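Local coordinates for hypothetical protein (Pseudomonas aeruginosa, PDB 2H9F), which probably interconverts isomers of methylaconitate, as a PrpF-type isomerase, at residues Met317-Ala330 against Val348-Ala361. Residues are numbered along the deposited sequence; the frame is centred on the assembly and turned at random.
Sequences MMGTAAVAIGTAAA and VRFGHPSGTLRVGA. With SO4 (sulfate ion), chain G.
Over one face of the Phe-350 ring lies Ile-325 CD1, a CH-pi contact with CD1 3.7 Å from the ring centroid and 17° off its normal. Met-317 CB and Val-359 CG2 sit at the ring's edge. Its chi1 of 65° lays the ring across the hairpin toward Leu-357, one face presented to helix 319-330. The His-352 ring has Gly-355 O over one face and Met-317 N over the other, while its ND1 accepts from Ser-354 N. On the hairpin's other side, Arg-358 CB covers one face of the Arg-349 guanidinium; a sulfate, probably from the crystallisation liquor, lies in plane at its edge, O4 2.9 Å from NE. Farther along, Val-359 CG2 rests on Gly-326 CA at 3.5 Å, and Ala-361 CB lies 3.5 Å from Gly-326 O. Gly-326 CA is 4.8 Å from Gly-360 CA; helix and strand 355-361 cross at -57°. Ala-329 CB touches both methyls of Val-348. Strand 303-309 and helix 335-339 also pack on Ile-325. No direct hydrogen bond joins helix to hairpin; the exception to apolar packing is a water between Gly-360 O and, weakly, Val-323 O, which already accepts from Thr-327 N and OG1. Large side chains (Met-317, Ile-325, Phe-350) thus fill one end, and Gly-326 and the alanines allow close backbone approach at the other.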
loop_
_atom_site.group_PDB
_atom_site.type_symbol
_atom_site.label_atom_id
_atom_site.label_comp_id
_atom_site.label_asym_id
_atom_site.label_seq_id
_atom_site.Cartn_x
_atom_site.Cartn_y
_atom_site.Cartn_z
HETATM N N MSE A 317 -3.848 -18.923 -13.850
HETATM C CA MSE A 317 -5.053 -19.638 -13.444
HETATM C C MSE A 317 -5.624 -19.025 -12.179
HETATM O O MSE A 317 -4.887 -18.642 -11.289
HETATM C CB MSE A 317 -4.722 -21.133 -13.258
HETATM C CG MSE A 317 -5.919 -22.024 -12.995
HETATM SE SE MSE A 317 -7.282 -21.960 -14.403
HETATM C CE MSE A 317 -6.028 -22.258 -15.889
HETATM N N MSE A 318 -6.950 -18.947 -12.106
HETATM C CA MSE A 318 -7.633 -18.469 -10.936
HETATM C C MSE A 318 -7.452 -19.449 -9.787
HETATM O O MSE A 318 -7.443 -20.658 -9.976
HETATM C CB MSE A 318 -9.146 -18.356 -11.226
HETATM C CG MSE A 318 -9.554 -17.338 -12.326
HETATM SE SE MSE A 318 -9.474 -18.123 -14.099
HETATM C CE MSE A 318 -11.077 -19.136 -13.994
ATOM N N GLY A 319 -7.377 -18.927 -8.576
ATOM C CA GLY A 319 -7.128 -19.775 -7.421
ATOM C C GLY A 319 -8.128 -20.896 -7.243
ATOM O O GLY A 319 -7.768 -22.068 -7.091
ATOM N N THR A 320 -9.400 -20.552 -7.221
ATOM C CA THR A 320 -10.393 -21.591 -7.000
ATOM C C THR A 320 -10.465 -22.556 -8.186
ATOM O O THR A 320 -10.718 -23.726 -8.010
ATOM C CB THR A 320 -11.753 -20.988 -6.692
ATOM O OG1 THR A 320 -12.114 -20.087 -7.746
ATOM C CG2 THR A 320 -11.670 -20.237 -5.364
ATOM N N ALA A 321 -10.165 -22.071 -9.382
ATOM C CA ALA A 321 -10.152 -22.932 -10.574
ATOM C C ALA A 321 -8.967 -23.904 -10.576
ATOM O O ALA A 321 -9.061 -25.021 -11.104
ATOM C CB ALA A 321 -10.207 -22.103 -11.816
ATOM N N ALA A 322 -7.868 -23.490 -9.949
ATOM C CA ALA A 322 -6.722 -24.370 -9.743
ATOM C C ALA A 322 -7.173 -25.541 -8.866
ATOM O O ALA A 322 -6.787 -26.660 -9.108
ATOM C CB ALA A 322 -5.617 -23.633 -9.103
ATOM N N VAL A 323 -8.026 -25.286 -7.876
ATOM C CA VAL A 323 -8.532 -26.384 -7.023
ATOM C C VAL A 323 -9.434 -27.361 -7.796
ATOM O O VAL A 323 -9.364 -28.591 -7.606
ATOM C CB VAL A 323 -9.188 -25.849 -5.752
ATOM C CG1 VAL A 323 -10.004 -26.957 -5.022
ATOM C CG2 VAL A 323 -8.114 -25.266 -4.841
ATOM N N ALA A 324 -10.259 -26.803 -8.680
ATOM C CA ALA A 324 -11.153 -27.589 -9.535
ATOM C C ALA A 324 -10.322 -28.501 -10.462
ATOM O O ALA A 324 -10.647 -29.670 -10.663
ATOM C CB ALA A 324 -12.111 -26.648 -10.346
ATOM N N ILE A 325 -9.210 -27.981 -10.975
ATOM C CA ILE A 325 -8.362 -28.744 -11.840
ATOM C C ILE A 325 -7.796 -29.901 -11.038
ATOM O O ILE A 325 -7.891 -31.041 -11.449
ATOM C CB ILE A 325 -7.186 -27.891 -12.412
ATOM C CG1 ILE A 325 -7.682 -26.821 -13.394
ATOM C CG2 ILE A 325 -6.127 -28.778 -13.096
ATOM C CD1 ILE A 325 -6.604 -25.787 -13.814
ATOM N N GLY A 326 -7.199 -29.598 -9.887
ATOM C CA GLY A 326 -6.533 -30.610 -9.076
ATOM C C GLY A 326 -7.531 -31.662 -8.672
ATOM O O GLY A 326 -7.257 -32.835 -8.732
ATOM N N THR A 327 -8.711 -31.238 -8.298
ATOM C CA THR A 327 -9.735 -32.177 -7.874
ATOM C C THR A 327 -10.174 -33.073 -9.053
ATOM O O THR A 327 -10.154 -34.295 -8.966
ATOM C CB THR A 327 -10.921 -31.456 -7.271
ATOM O OG1 THR A 327 -10.464 -30.521 -6.288
ATOM C CG2 THR A 327 -11.850 -32.424 -6.626
ATOM N N ALA A 328 -10.498 -32.457 -10.177
ATOM C CA ALA A 328 -10.919 -33.203 -11.338
ATOM C C ALA A 328 -9.808 -34.147 -11.832
ATOM O O ALA A 328 -10.078 -35.300 -12.255
ATOM C CB ALA A 328 -11.397 -32.237 -12.448
ATOM N N ALA A 329 -8.549 -33.696 -11.772
ATOM C CA ALA A 329 -7.465 -34.540 -12.200
ATOM C C ALA A 329 -7.394 -35.810 -11.352
ATOM O O ALA A 329 -7.126 -36.902 -11.865
ATOM C CB ALA A 329 -6.130 -33.795 -12.173
ATOM N N ALA A 330 -7.659 -35.673 -10.059
ATOM C CA ALA A 330 -7.534 -36.785 -9.121
ATOM C C ALA A 330 -8.650 -37.837 -9.269
ATOM O O ALA A 330 -8.495 -38.979 -8.815
ATOM C CB ALA A 330 -7.477 -36.260 -7.705
ATOM N N VAL A 348 -0.839 -33.075 -10.141
ATOM C CA VAL A 348 -0.541 -32.785 -11.532
ATOM C C VAL A 348 0.081 -31.409 -11.670
ATOM O O VAL A 348 -0.265 -30.496 -10.929
ATOM C CB VAL A 348 -1.827 -32.805 -12.423
ATOM C CG1 VAL A 348 -2.372 -34.268 -12.609
ATOM C CG2 VAL A 348 -2.835 -31.858 -11.889
ATOM N N ARG A 349 1.004 -31.272 -12.629
ATOM C CA ARG A 349 1.517 -29.972 -13.053
ATOM C C ARG A 349 0.886 -29.617 -14.406
ATOM O O ARG A 349 1.115 -30.293 -15.405
ATOM C CB ARG A 349 3.043 -30.006 -13.169
ATOM C CG ARG A 349 3.645 -28.661 -13.535
ATOM C CD ARG A 349 5.151 -28.698 -13.563
ATOM N NE ARG A 349 5.694 -28.832 -12.222
ATOM C CZ ARG A 349 5.784 -27.827 -11.339
ATOM N NH1 ARG A 349 5.365 -26.596 -11.644
ATOM N NH2 ARG A 349 6.275 -28.062 -10.122
ATOM N N PHE A 350 0.097 -28.553 -14.441
ATOM C CA PHE A 350 -0.520 -28.078 -15.684
ATOM C C PHE A 350 0.150 -26.810 -16.231
ATOM O O PHE A 350 0.732 -25.994 -15.480
ATOM C CB PHE A 350 -2.040 -27.885 -15.543
ATOM C CG PHE A 350 -2.446 -26.814 -14.598
ATOM C CD1 PHE A 350 -2.661 -27.093 -13.252
ATOM C CD2 PHE A 350 -2.704 -25.532 -15.059
ATOM C CE1 PHE A 350 -3.053 -26.098 -12.353
ATOM C CE2 PHE A 350 -3.114 -24.528 -14.177
ATOM C CZ PHE A 350 -3.291 -24.825 -12.808
ATOM N N GLY A 351 0.084 -26.694 -17.555
ATOM C CA GLY A 351 0.656 -25.580 -18.275
ATOM C C GLY A 351 -0.461 -24.598 -18.505
ATOM O O GLY A 351 -1.457 -24.964 -19.092
ATOM N N HIS A 352 -0.295 -23.356 -18.044
ATOM C CA HIS A 352 -1.272 -22.296 -18.314
ATOM C C HIS A 352 -0.560 -21.253 -19.173
ATOM O O HIS A 352 0.585 -21.456 -19.490
ATOM C CB HIS A 352 -1.848 -21.738 -17.016
ATOM C CG HIS A 352 -0.832 -21.174 -16.078
ATOM N ND1 HIS A 352 -0.073 -20.063 -16.381
ATOM C CD2 HIS A 352 -0.437 -21.582 -14.847
ATOM C CE1 HIS A 352 0.744 -19.813 -15.369
ATOM N NE2 HIS A 352 0.531 -20.706 -14.418
ATOM N N PRO A 353 -1.243 -20.166 -19.602
ATOM C CA PRO A 353 -0.591 -19.237 -20.530
ATOM C C PRO A 353 0.760 -18.666 -20.116
ATOM O O PRO A 353 1.590 -18.374 -20.985
ATOM C CB PRO A 353 -1.622 -18.112 -20.675
ATOM C CG PRO A 353 -2.904 -18.789 -20.458
ATOM C CD PRO A 353 -2.632 -19.757 -19.353
ATOM N N SER A 354 0.996 -18.489 -18.824
ATOM C CA SER A 354 2.190 -17.798 -18.373
ATOM C C SER A 354 3.222 -18.666 -17.619
ATOM O O SER A 354 4.221 -18.163 -17.078
ATOM C CB SER A 354 1.783 -16.561 -17.555
ATOM O OG SER A 354 1.112 -16.905 -16.388
ATOM N N GLY A 355 3.023 -19.975 -17.618
ATOM C CA GLY A 355 3.837 -20.838 -16.780
ATOM C C GLY A 355 3.112 -22.114 -16.445
ATOM O O GLY A 355 2.228 -22.539 -17.179
ATOM N N THR A 356 3.504 -22.713 -15.330
ATOM C CA THR A 356 3.007 -24.017 -14.915
ATOM C C THR A 356 2.676 -23.936 -13.434
ATOM O O THR A 356 3.189 -23.083 -12.718
ATOM C CB THR A 356 4.030 -25.169 -15.173
ATOM O OG1 THR A 356 5.080 -25.118 -14.196
ATOM C CG2 THR A 356 4.728 -25.078 -16.595
ATOM N N LEU A 357 1.788 -24.815 -12.986
ATOM C CA LEU A 357 1.347 -24.860 -11.602
ATOM C C LEU A 357 1.116 -26.332 -11.178
ATOM O O LEU A 357 0.463 -27.085 -11.895
ATOM C CB LEU A 357 0.039 -24.097 -11.499
ATOM C CG LEU A 357 -0.437 -23.461 -10.226
ATOM C CD1 LEU A 357 0.609 -22.689 -9.553
ATOM C CD2 LEU A 357 -1.644 -22.570 -10.557
ATOM N N ARG A 358 1.662 -26.727 -10.030
ATOM C CA ARG A 358 1.458 -28.044 -9.464
ATOM C C ARG A 358 0.384 -28.019 -8.386
ATOM O O ARG A 358 0.491 -27.319 -7.349
ATOM C CB ARG A 358 2.742 -28.557 -8.851
ATOM C CG ARG A 358 2.732 -30.027 -8.478
ATOM C CD ARG A 358 3.916 -30.358 -7.571
ATOM N NE ARG A 358 3.845 -31.698 -6.964
ATOM C CZ ARG A 358 3.247 -32.006 -5.796
ATOM N NH1 ARG A 358 2.618 -31.097 -5.034
ATOM N NH2 ARG A 358 3.285 -33.276 -5.394
ATOM N N VAL A 359 -0.666 -28.777 -8.634
ATOM C CA VAL A 359 -1.754 -28.896 -7.688
ATOM C C VAL A 359 -2.052 -30.373 -7.430
ATOM O O VAL A 359 -1.591 -31.240 -8.164
ATOM C CB VAL A 359 -3.019 -28.174 -8.178
ATOM C CG1 VAL A 359 -2.780 -26.669 -8.258
ATOM C CG2 VAL A 359 -3.543 -28.764 -9.495
ATOM N N GLY A 360 -2.818 -30.650 -6.382
ATOM C CA GLY A 360 -3.124 -32.000 -6.028
ATOM C C GLY A 360 -4.413 -32.117 -5.282
ATOM O O GLY A 360 -4.950 -31.131 -4.769
ATOM N N ALA A 361 -4.910 -33.345 -5.226
ATOM C CA ALA A 361 -6.127 -33.642 -4.502
ATOM C C ALA A 361 -6.204 -35.111 -4.165
ATOM O O ALA A 361 -5.553 -35.950 -4.793
ATOM C CB ALA A 361 -7.310 -33.260 -5.306
HETATM S S SO4 G . 6.938 -31.840 -10.805
HETATM O O1 SO4 G . 5.736 -31.987 -11.640
HETATM O O2 SO4 G . 6.582 -31.732 -9.382
HETATM O O3 SO4 G . 7.777 -33.019 -11.013
HETATM O O4 SO4 G . 7.722 -30.677 -11.217
HETATM O O HOH W 1 -6.988 -29.323 -5.400
#